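Local coordinates for protein 3-dehydroquinate dehydratase (Geobacillus kaustophilus, PDB 2YR1) that probably catalyses the cis-dehydration of 3-dehydroquinate to 3-dehydroshikimate, the third step of the chorismate pathway to the aromatic amino acids, at residues P20-P25 with A225-V230; D119-Y124 with V143-Y148; G151-E156 with V175-K180; D171-A176 with I201-M206. One frame throughout, in Å; residues are numbered along the deposited sequence.

Interaction 1: residues P20-P25 with A225-V230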
# COMPACT_ATOMS: atom_id res chain seq x y z
N PRO A 20 -0.75 -6.26 -13.04
CA PRO A 20 0.37 -5.33 -13.09
C PRO A 20 1.58 -6.07 -13.70
O PRO A 20 1.69 -7.29 -13.58
CB PRO A 20 0.57 -4.92 -11.61
CG PRO A 20 -0.24 -5.89 -10.79
CD PRO A 20 -1.36 -6.35 -11.69
N CYS A 21 2.44 -5.38 -14.43
CA CYS A 21 3.61 -6.04 -15.01
C CYS A 21 4.85 -5.84 -14.15
O CYS A 21 5.05 -4.76 -13.59
CB CYS A 21 3.90 -5.52 -16.41
SG CYS A 21 2.64 -5.98 -17.56
N ILE A 22 5.66 -6.89 -14.04
CA ILE A 22 6.88 -6.82 -13.26
C ILE A 22 8.07 -6.72 -14.21
O ILE A 22 8.28 -7.60 -15.06
CB ILE A 22 7.09 -8.07 -12.39
CG1 ILE A 22 5.92 -8.24 -11.41
CG2 ILE A 22 8.39 -7.95 -11.64
CD1 ILE A 22 6.00 -9.49 -10.54
N CYS A 23 8.85 -5.65 -14.08
CA CYS A 23 10.04 -5.47 -14.89
C CYS A 23 11.31 -5.72 -14.04
O CYS A 23 11.43 -5.20 -12.93
CB CYS A 23 10.10 -4.04 -15.45
SG CYS A 23 11.58 -3.76 -16.49
N ALA A 24 12.26 -6.49 -14.57
CA ALA A 24 13.49 -6.78 -13.83
C ALA A 24 14.70 -6.24 -14.60
O ALA A 24 14.87 -6.53 -15.78
CB ALA A 24 13.62 -8.29 -13.60
N PRO A 25 15.58 -5.49 -13.92
CA PRO A 25 16.75 -4.95 -14.60
C PRO A 25 17.92 -5.92 -14.70
O PRO A 25 18.09 -6.79 -13.87
CB PRO A 25 17.12 -3.77 -13.72
CG PRO A 25 16.90 -4.36 -12.35
CD PRO A 25 15.53 -5.01 -12.53
N ALA A 225 1.31 1.00 -14.15
CA ALA A 225 1.23 -0.26 -14.88
C ALA A 225 2.40 -1.21 -14.79
O ALA A 225 2.26 -2.40 -15.11
CB ALA A 225 0.96 0.04 -16.35
N VAL A 226 3.55 -0.70 -14.36
CA VAL A 226 4.74 -1.51 -14.27
C VAL A 226 5.45 -1.28 -12.94
O VAL A 226 5.49 -0.16 -12.47
CB VAL A 226 5.75 -1.14 -15.36
CG1 VAL A 226 6.97 -2.03 -15.25
CG2 VAL A 226 5.11 -1.23 -16.72
N THR A 227 5.98 -2.34 -12.34
CA THR A 227 6.73 -2.19 -11.09
C THR A 227 8.08 -2.88 -11.32
O THR A 227 8.14 -3.95 -11.95
CB THR A 227 6.01 -2.82 -9.86
OG1 THR A 227 6.77 -2.57 -8.67
CG2 THR A 227 5.88 -4.34 -10.03
N PHE A 228 9.17 -2.26 -10.85
CA PHE A 228 10.50 -2.82 -11.02
C PHE A 228 10.93 -3.63 -9.79
O PHE A 228 10.93 -3.11 -8.67
CB PHE A 228 11.52 -1.71 -11.30
CG PHE A 228 11.37 -1.06 -12.67
CD1 PHE A 228 12.48 -0.51 -13.30
CD2 PHE A 228 10.14 -0.98 -13.31
CE1 PHE A 228 12.36 0.10 -14.55
CE2 PHE A 228 10.01 -0.37 -14.56
CZ PHE A 228 11.12 0.17 -15.18
N ALA A 229 11.31 -4.89 -10.02
CA ALA A 229 11.74 -5.77 -8.93
C ALA A 229 13.12 -6.35 -9.21
O ALA A 229 13.64 -6.25 -10.33
CB ALA A 229 10.75 -6.90 -8.77
N VAL A 230 13.73 -6.96 -8.20
CA VAL A 230 15.06 -7.54 -8.39
C VAL A 230 14.96 -8.97 -8.91
O VAL A 230 14.31 -9.82 -8.29
CB VAL A 230 15.88 -7.56 -7.09
CG1 VAL A 230 17.24 -8.27 -7.33
CG2 VAL A 230 16.10 -6.14 -6.60

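Interaction 2: residues D119-Y124 with V143-Y148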
# COMPACT_ATOMS: atom_id res chain seq x y z
N ASP A 119 13.66 3.51 -23.38
CA ASP A 119 13.42 4.54 -22.37
C ASP A 119 14.25 5.78 -22.74
O ASP A 119 15.46 5.70 -22.96
CB ASP A 119 13.84 4.05 -20.98
CG ASP A 119 13.64 5.11 -19.89
OD1 ASP A 119 13.97 6.29 -20.13
OD2 ASP A 119 13.16 4.77 -18.78
N TYR A 120 13.59 6.94 -22.82
CA TYR A 120 14.30 8.17 -23.15
C TYR A 120 13.82 9.27 -22.21
O TYR A 120 12.65 9.33 -21.84
CB TYR A 120 14.04 8.57 -24.60
CG TYR A 120 15.15 9.38 -25.20
CD1 TYR A 120 16.44 8.84 -25.30
CD2 TYR A 120 14.93 10.67 -25.68
CE1 TYR A 120 17.47 9.56 -25.87
CE2 TYR A 120 15.96 11.40 -26.26
CZ TYR A 120 17.23 10.84 -26.35
OH TYR A 120 18.27 11.55 -26.91
N GLU A 121 14.75 10.15 -21.83
CA GLU A 121 14.48 11.23 -20.88
C GLU A 121 13.65 12.40 -21.41
O GLU A 121 13.98 12.98 -22.45
CB GLU A 121 15.81 11.78 -20.35
CG GLU A 121 17.01 10.84 -20.55
CD GLU A 121 17.01 9.65 -19.60
OE1 GLU A 121 17.76 9.67 -18.60
OE2 GLU A 121 16.25 8.69 -19.87
N LEU A 122 12.61 12.75 -20.67
CA LEU A 122 11.76 13.88 -21.06
C LEU A 122 12.63 15.12 -21.09
O LEU A 122 12.42 16.02 -21.90
CB LEU A 122 10.61 14.09 -20.06
CG LEU A 122 9.64 15.19 -20.52
CD1 LEU A 122 8.23 14.87 -20.08
CD2 LEU A 122 10.08 16.53 -19.97
N ALA A 123 13.63 15.15 -20.21
CA ALA A 123 14.53 16.29 -20.13
C ALA A 123 15.13 16.68 -21.48
O ALA A 123 15.59 17.80 -21.65
CB ALA A 123 15.64 16.01 -19.12
N TYR A 124 15.13 15.75 -22.43
CA TYR A 124 15.70 16.04 -23.75
C TYR A 124 14.71 16.72 -24.69
O TYR A 124 14.92 16.77 -25.90
CB TYR A 124 16.23 14.75 -24.40
CG TYR A 124 17.35 14.09 -23.62
CD1 TYR A 124 17.97 12.94 -24.10
CD2 TYR A 124 17.78 14.60 -22.39
CE1 TYR A 124 19.00 12.31 -23.38
CE2 TYR A 124 18.80 13.99 -21.66
CZ TYR A 124 19.40 12.84 -22.16
OH TYR A 124 20.41 12.24 -21.45
N VAL A 143 9.10 4.88 -24.04
CA VAL A 143 8.84 5.22 -22.66
C VAL A 143 9.55 6.56 -22.43
O VAL A 143 10.75 6.67 -22.67
CB VAL A 143 9.46 4.15 -21.69
CG1 VAL A 143 9.28 4.58 -20.24
CG2 VAL A 143 8.82 2.80 -21.93
N VAL A 144 8.83 7.59 -22.01
CA VAL A 144 9.48 8.85 -21.73
C VAL A 144 9.46 9.03 -20.23
O VAL A 144 8.39 9.06 -19.60
CB VAL A 144 8.80 10.02 -22.40
CG1 VAL A 144 9.54 11.33 -22.02
CG2 VAL A 144 8.83 9.81 -23.92
N SER A 145 10.65 9.17 -19.66
CA SER A 145 10.77 9.25 -18.22
C SER A 145 11.45 10.46 -17.63
O SER A 145 12.05 11.29 -18.32
CB SER A 145 11.47 7.99 -17.72
OG SER A 145 12.75 7.85 -18.30
N ARG A 146 11.34 10.53 -16.31
CA ARG A 146 11.90 11.58 -15.48
C ARG A 146 12.18 10.92 -14.15
O ARG A 146 11.31 10.23 -13.61
CB ARG A 146 10.87 12.69 -15.26
CG ARG A 146 11.46 13.96 -14.69
CD ARG A 146 12.25 14.71 -15.77
NE ARG A 146 12.17 16.16 -15.61
CZ ARG A 146 12.82 16.85 -14.68
NH1 ARG A 146 13.61 16.21 -13.83
NH2 ARG A 146 12.67 18.17 -14.59
N HIS A 147 13.38 11.14 -13.61
CA HIS A 147 13.76 10.58 -12.33
C HIS A 147 14.26 11.68 -11.38
O HIS A 147 15.14 12.48 -11.74
CB HIS A 147 14.84 9.50 -12.52
CG HIS A 147 14.50 8.49 -13.58
ND1 HIS A 147 14.02 7.23 -13.30
CD2 HIS A 147 14.54 8.58 -14.93
CE1 HIS A 147 13.78 6.58 -14.42
NE2 HIS A 147 14.08 7.38 -15.43
N TYR A 148 13.69 11.74 -10.18
CA TYR A 148 14.09 12.73 -9.17
C TYR A 148 14.77 12.00 -8.02
O TYR A 148 14.11 11.45 -7.16
CB TYR A 148 12.85 13.45 -8.64
CG TYR A 148 12.20 14.32 -9.68
CD1 TYR A 148 12.80 15.51 -10.09
CD2 TYR A 148 11.01 13.93 -10.29
CE1 TYR A 148 12.23 16.29 -11.09
CE2 TYR A 148 10.43 14.71 -11.30
CZ TYR A 148 11.05 15.89 -11.69
OH TYR A 148 10.48 16.66 -12.67

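Interaction 3: residues G151-E156 with V175-K180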
# COMPACT_ATOMS: atom_id res chain seq x y z
N GLY A 151 14.82 14.17 -4.13
CA GLY A 151 13.64 14.51 -3.37
C GLY A 151 12.39 14.21 -4.15
O GLY A 151 12.44 13.57 -5.19
N THR A 152 11.26 14.71 -3.65
CA THR A 152 9.97 14.50 -4.28
C THR A 152 9.33 15.86 -4.58
O THR A 152 8.90 16.58 -3.68
CB THR A 152 9.06 13.68 -3.34
OG1 THR A 152 9.68 12.41 -3.10
CG2 THR A 152 7.67 13.49 -3.95
N PRO A 153 9.28 16.24 -5.87
CA PRO A 153 8.67 17.53 -6.22
C PRO A 153 7.18 17.57 -5.92
O PRO A 153 6.58 16.56 -5.56
CB PRO A 153 8.98 17.68 -7.71
CG PRO A 153 9.30 16.32 -8.18
CD PRO A 153 9.96 15.63 -7.02
N ARG A 154 6.58 18.75 -6.05
CA ARG A 154 5.16 18.86 -5.76
C ARG A 154 4.32 18.08 -6.76
O ARG A 154 4.73 17.86 -7.90
CB ARG A 154 4.73 20.32 -5.75
CG ARG A 154 3.33 20.51 -5.20
CD ARG A 154 3.03 21.98 -4.95
NE ARG A 154 2.02 22.14 -3.91
CZ ARG A 154 1.78 23.28 -3.27
NH1 ARG A 154 2.48 24.37 -3.56
NH2 ARG A 154 0.84 23.32 -2.33
N LYS A 155 3.14 17.65 -6.33
CA LYS A 155 2.21 16.90 -7.17
C LYS A 155 2.02 17.58 -8.53
O LYS A 155 1.96 16.91 -9.55
CB LYS A 155 0.86 16.77 -6.47
CG LYS A 155 -0.22 16.21 -7.36
CD LYS A 155 -1.61 16.62 -6.89
CE LYS A 155 -1.91 18.10 -7.15
NZ LYS A 155 -1.74 18.54 -8.58
N GLU A 156 1.91 18.91 -8.54
CA GLU A 156 1.73 19.63 -9.82
C GLU A 156 2.87 19.38 -10.81
O GLU A 156 2.66 19.26 -12.01
CB GLU A 156 1.64 21.14 -9.55
CG GLU A 156 0.80 21.88 -10.59
CD GLU A 156 1.60 22.54 -11.72
OE1 GLU A 156 2.47 21.85 -12.34
OE2 GLU A 156 1.35 23.74 -12.01
N VAL A 175 7.68 8.35 -14.19
CA VAL A 175 8.26 9.30 -13.23
C VAL A 175 8.66 8.58 -11.94
O VAL A 175 7.87 7.81 -11.38
CB VAL A 175 7.29 10.46 -12.83
CG1 VAL A 175 6.96 11.36 -14.03
CG2 VAL A 175 6.03 9.90 -12.23
N ALA A 176 9.88 8.81 -11.47
CA ALA A 176 10.30 8.20 -10.21
C ALA A 176 10.78 9.31 -9.26
O ALA A 176 11.37 10.30 -9.69
CB ALA A 176 11.42 7.16 -10.45
N VAL A 177 10.50 9.17 -7.97
CA VAL A 177 10.92 10.16 -7.00
C VAL A 177 11.57 9.53 -5.78
O VAL A 177 11.43 8.32 -5.55
CB VAL A 177 9.73 11.05 -6.51
CG1 VAL A 177 9.14 11.84 -7.68
CG2 VAL A 177 8.65 10.18 -5.85
N MET A 178 12.30 10.34 -5.02
CA MET A 178 12.96 9.87 -3.79
C MET A 178 12.22 10.54 -2.66
O MET A 178 12.35 11.76 -2.44
CB MET A 178 14.42 10.28 -3.74
CG MET A 178 15.14 9.71 -2.52
SD MET A 178 15.32 7.96 -2.71
CE MET A 178 17.09 7.85 -3.10
N PRO A 179 11.41 9.77 -1.92
CA PRO A 179 10.64 10.35 -0.81
C PRO A 179 11.54 10.60 0.40
O PRO A 179 12.48 9.87 0.63
CB PRO A 179 9.59 9.28 -0.54
CG PRO A 179 10.34 8.03 -0.77
CD PRO A 179 11.13 8.33 -2.05
N LYS A 180 11.22 11.61 1.18
CA LYS A 180 12.01 11.92 2.36
C LYS A 180 11.08 11.80 3.56
O LYS A 180 11.49 11.99 4.71
CB LYS A 180 12.58 13.34 2.26
CG LYS A 180 13.54 13.54 1.09
CD LYS A 180 14.69 12.55 1.14
CE LYS A 180 15.65 12.74 -0.02
NZ LYS A 180 16.37 14.04 0.07

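Interaction 4: residues D171-A176 with I201-M206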
# COMPACT_ATOMS: atom_id res chain seq x y z
N ASP A 171 4.65 6.52 -25.45
CA ASP A 171 3.70 5.43 -25.47
C ASP A 171 3.42 5.09 -24.01
O ASP A 171 2.36 4.57 -23.66
CB ASP A 171 4.27 4.21 -26.18
CG ASP A 171 4.35 4.40 -27.70
OD1 ASP A 171 3.31 4.74 -28.31
OD2 ASP A 171 5.43 4.20 -28.28
N ILE A 172 4.40 5.40 -23.16
CA ILE A 172 4.31 5.17 -21.73
C ILE A 172 5.05 6.31 -21.05
O ILE A 172 6.14 6.68 -21.48
CB ILE A 172 5.01 3.84 -21.32
CG1 ILE A 172 4.31 2.67 -22.00
CG2 ILE A 172 5.03 3.70 -19.81
CD1 ILE A 172 4.85 1.31 -21.61
N ALA A 173 4.45 6.88 -20.01
CA ALA A 173 5.04 7.98 -19.27
C ALA A 173 5.60 7.45 -17.96
O ALA A 173 4.92 6.70 -17.25
CB ALA A 173 3.99 9.04 -18.98
N LYS A 174 6.84 7.80 -17.63
CA LYS A 174 7.42 7.31 -16.38
C LYS A 174 8.02 8.39 -15.48
O LYS A 174 8.73 9.27 -15.96
CB LYS A 174 8.48 6.24 -16.69
CG LYS A 174 9.27 5.75 -15.47
CD LYS A 174 10.37 4.76 -15.84
CE LYS A 174 11.23 4.47 -14.62
NZ LYS A 174 12.58 3.93 -14.96
N VAL A 175 7.68 8.35 -14.19
CA VAL A 175 8.26 9.30 -13.23
C VAL A 175 8.66 8.58 -11.94
O VAL A 175 7.87 7.81 -11.38
CB VAL A 175 7.29 10.46 -12.83
CG1 VAL A 175 6.96 11.36 -14.03
CG2 VAL A 175 6.03 9.90 -12.23
N ALA A 176 9.88 8.81 -11.47
CA ALA A 176 10.30 8.20 -10.21
C ALA A 176 10.78 9.31 -9.26
O ALA A 176 11.37 10.30 -9.69
CB ALA A 176 11.42 7.16 -10.45
N ILE A 201 -2.43 7.21 -22.17
CA ILE A 201 -1.41 6.16 -22.22
C ILE A 201 -1.06 5.61 -20.83
O ILE A 201 -1.38 6.23 -19.82
CB ILE A 201 -0.12 6.68 -22.87
CG1 ILE A 201 0.47 7.79 -22.00
CG2 ILE A 201 -0.40 7.21 -24.28
CD1 ILE A 201 1.86 8.31 -22.46
N PRO A 202 -0.42 4.43 -20.77
CA PRO A 202 -0.02 3.81 -19.49
C PRO A 202 0.99 4.69 -18.75
O PRO A 202 1.72 5.46 -19.36
CB PRO A 202 0.59 2.47 -19.92
CG PRO A 202 -0.23 2.13 -21.16
CD PRO A 202 -0.26 3.47 -21.88
N LEU A 203 1.04 4.53 -17.43
CA LEU A 203 1.92 5.28 -16.56
C LEU A 203 2.79 4.33 -15.72
O LEU A 203 2.35 3.24 -15.35
CB LEU A 203 1.07 6.11 -15.59
CG LEU A 203 0.69 7.57 -15.80
CD1 LEU A 203 0.66 7.94 -17.26
CD2 LEU A 203 -0.63 7.81 -15.10
N ILE A 204 4.02 4.74 -15.44
CA ILE A 204 4.91 3.96 -14.58
C ILE A 204 5.43 4.93 -13.56
O ILE A 204 6.12 5.89 -13.92
CB ILE A 204 6.14 3.39 -15.31
CG1 ILE A 204 5.71 2.50 -16.46
CG2 ILE A 204 7.02 2.59 -14.32
CD1 ILE A 204 6.89 2.06 -17.33
N THR A 205 5.09 4.71 -12.30
CA THR A 205 5.56 5.61 -11.26
C THR A 205 6.09 4.81 -10.08
O THR A 205 5.72 3.64 -9.88
CB THR A 205 4.44 6.54 -10.72
OG1 THR A 205 3.47 5.75 -10.02
CG2 THR A 205 3.76 7.33 -11.84
N MET A 206 6.96 5.44 -9.31
CA MET A 206 7.52 4.83 -8.11
C MET A 206 8.22 5.85 -7.21
O MET A 206 8.70 6.89 -7.67
CB MET A 206 8.53 3.72 -8.47
CG MET A 206 9.70 4.16 -9.34
SD MET A 206 9.30 4.07 -11.11
CE MET A 206 9.67 2.36 -11.49

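Interaction 1: residues P20-P25 with A225-V230
Four backbone hydrogen bonds tie 20-25 to 225-230 in parallel register: the N-H groups of C21 and C23 point to A225 O and T227 O, and those of T227 and A229 return to C21 O and C23 O. The bond from C23 N to T227 O is 2.8 Å long and nearly straight (169° at the hydrogen). Packing is tightest on the face carrying C21, C23, V226 and F228. With SG anti to its backbone N, C23 sets the sulfur over the middle of the F228 ring, 4.2 Å from SG to the ring centroid. C23 CB lies over the same ring face and also meets V226 CG1 at 3.7 Å. The face of I22 and T227 is looser: their side chains run alongside each other, I22 CG1 to T227 CG2 4.1 Å, helix 242-256 covers I22 and A229, and T227 OG1 bonds to R216 O. P25 CD rests 3.2 Å from A229 O; at the far end of 225-230 the partly exposed V230 points away from 20-25. F228 borders E50 and P25 borders S235, both predicted substrate-binding residues. Pairing of the first barrel strand with the last is the closure of a TIM barrel.

Interaction 2: residues D119-Y124 with V143-Y148
L122 lays its CB across V144 CG1 at 3.6 Å, the two side chains crossing obliquely, with helix 155-167 packing on both. The strands belong to a beta-alpha-beta unit of the TIM barrel (strand 117-121, helix 127-137, strand 141-148) and run parallel but splay by 49°. Three backbone hydrogen bonds join them: Y120 N to V143 O, S145 N to Y120 O, and L122 N to S145 O. The last, 2.8 Å from L122 N to S145 O, is almost perfectly straight at 178° and continues the pairing past the end of the shorter strand. The other face pairs D119, E121 and S145 with V143 and is largely polar. D119 has CG anti to its backbone N, which brings the carboxylate over to the next strand, where S145 OG donates to the syn lone pair of D119 OD1 at 2.7 Å. D119 OD2 has long, weak ion pairs with R86 and K174, while E121 OE1 accepts from S87 N. An alanine in place of D119 would remove the carboxylate that accepts from S145 OG, and would probably loosen the orientation of S145 and, through it, H147. H147 is the predicted proton donor/acceptor; its NE2 donates to S145 OG at 3.2 Å, with the oxygen lying 26° out of the imidazole plane.

Interaction 3: residues G151-E156 with V175-K180
V177, the last residue of strand 172-177, points its CB toward 151-156 and splits its two methyls between neighbouring residues. CG2 of V177 meets T152 CG2 at 3.9 Å, the side chains crossing at about a right angle, while V177 CG1 lies against CD of P153. Y148, L158 and L188 also pack on this valine, so it sits between the preceding strand and the helices outside. At M178 the backbone takes over. M178 N donates to G151 O at 3.2 Å, but the N-H comes from well above the carbonyl plane, 61° out of it, so the bond does not follow a lone pair. M178 O receives a weak hydrogen bond from T152 OG1, 2.8 Å away; the hydroxyl lies anti to the carbonyl carbon of T152, beside its backbone N. The M178 side chain bends at chi2 (70°), and its thioether end leads away from the contact. P179 follows with its CA 3.2 Å from T152 OG1 and its ring against D184 and V185 of helix 182-198. Finally the exposed K180 folds back alongside G151, CE to G151 CA 4.3 Å, and its NZ bonds to D150 O. The contact pairs two loops, each following a strand, with R154 at the N-cap of helix 155-167, within the beta-alpha-beta unit 141-148, 155-167, 172-177 at the carboxyl-terminal rim of a TIM barrel.

Interaction 4: residues D171-A176 with I201-M206
Strands 172-176 and 203-206 run parallel within 7°, with a closest approach of 4.7 Å between their axes. Hydrogen bonds A173 N to P202 O, I204 N to A173 O, V175 N to I204 O and M206 N to V175 O join them; the last is stretched, 3.3 Å from M206 N to V175 O. On the barrel's inner side K174 stands fully extended, CG anti to its backbone N, with CB and CG crossing obliquely over I204 CB. Farther along the side chain, K174 CE passes M206 SD at 4.0 Å. M206 has CG in the crowded position between backbone N and carbonyl carbon and bends again at chi2 and chi3, so CG presses on A176 CB (3.6 Å) while the thioether turns to the lysine and F228. An alanine at M206 would remove that thioether and probably leave K174 CE less firmly held from this side. Nearer the strand starts, I172 CG2 meets I204 CD1 at 3.5 Å. On the outer face V175 and T205 lie side by side, V175 CG2 to T205 CG2 a tight 3.5 Å, and T205 OG1 bonds to T192. A173 CB touches both L203 CD1 and I201 CD1. K174 NZ is close to R86, which would probably favour a neutral amine, whereas the long, weak ion pair with D119 would act the other way. K174, reaching from its strand into the barrel, is the predicted Schiff-base lysine of this type I dehydroquinase.

In the fold
Interactions 1, 2 and 4 are buried strand pairings of one TIM barrel; interaction 3 is partly buried, lies about 17 Å (centre to centre) from the middle of the chain and joins loops at the rim. Interactions 3 and 4 share V175 and A176: strand 172-177 pairs with 203-207 along its length and meets 151-153 at its end. The same strand also bonds to 141-148, placing interaction 2 directly beside interaction 4. Interactions 1 and 4 meet where the circle closes, A225 N probably bonding to L203 O (2.7 Å). Chemistry follows place: sulfur and aromatic packing in interaction 1, a hydrogen-bonded carboxylate, hydroxyl and imidazole in 2, aliphatic packing around a lysine in 4, and one backbone bond and one weak hydroxyl bond in 3.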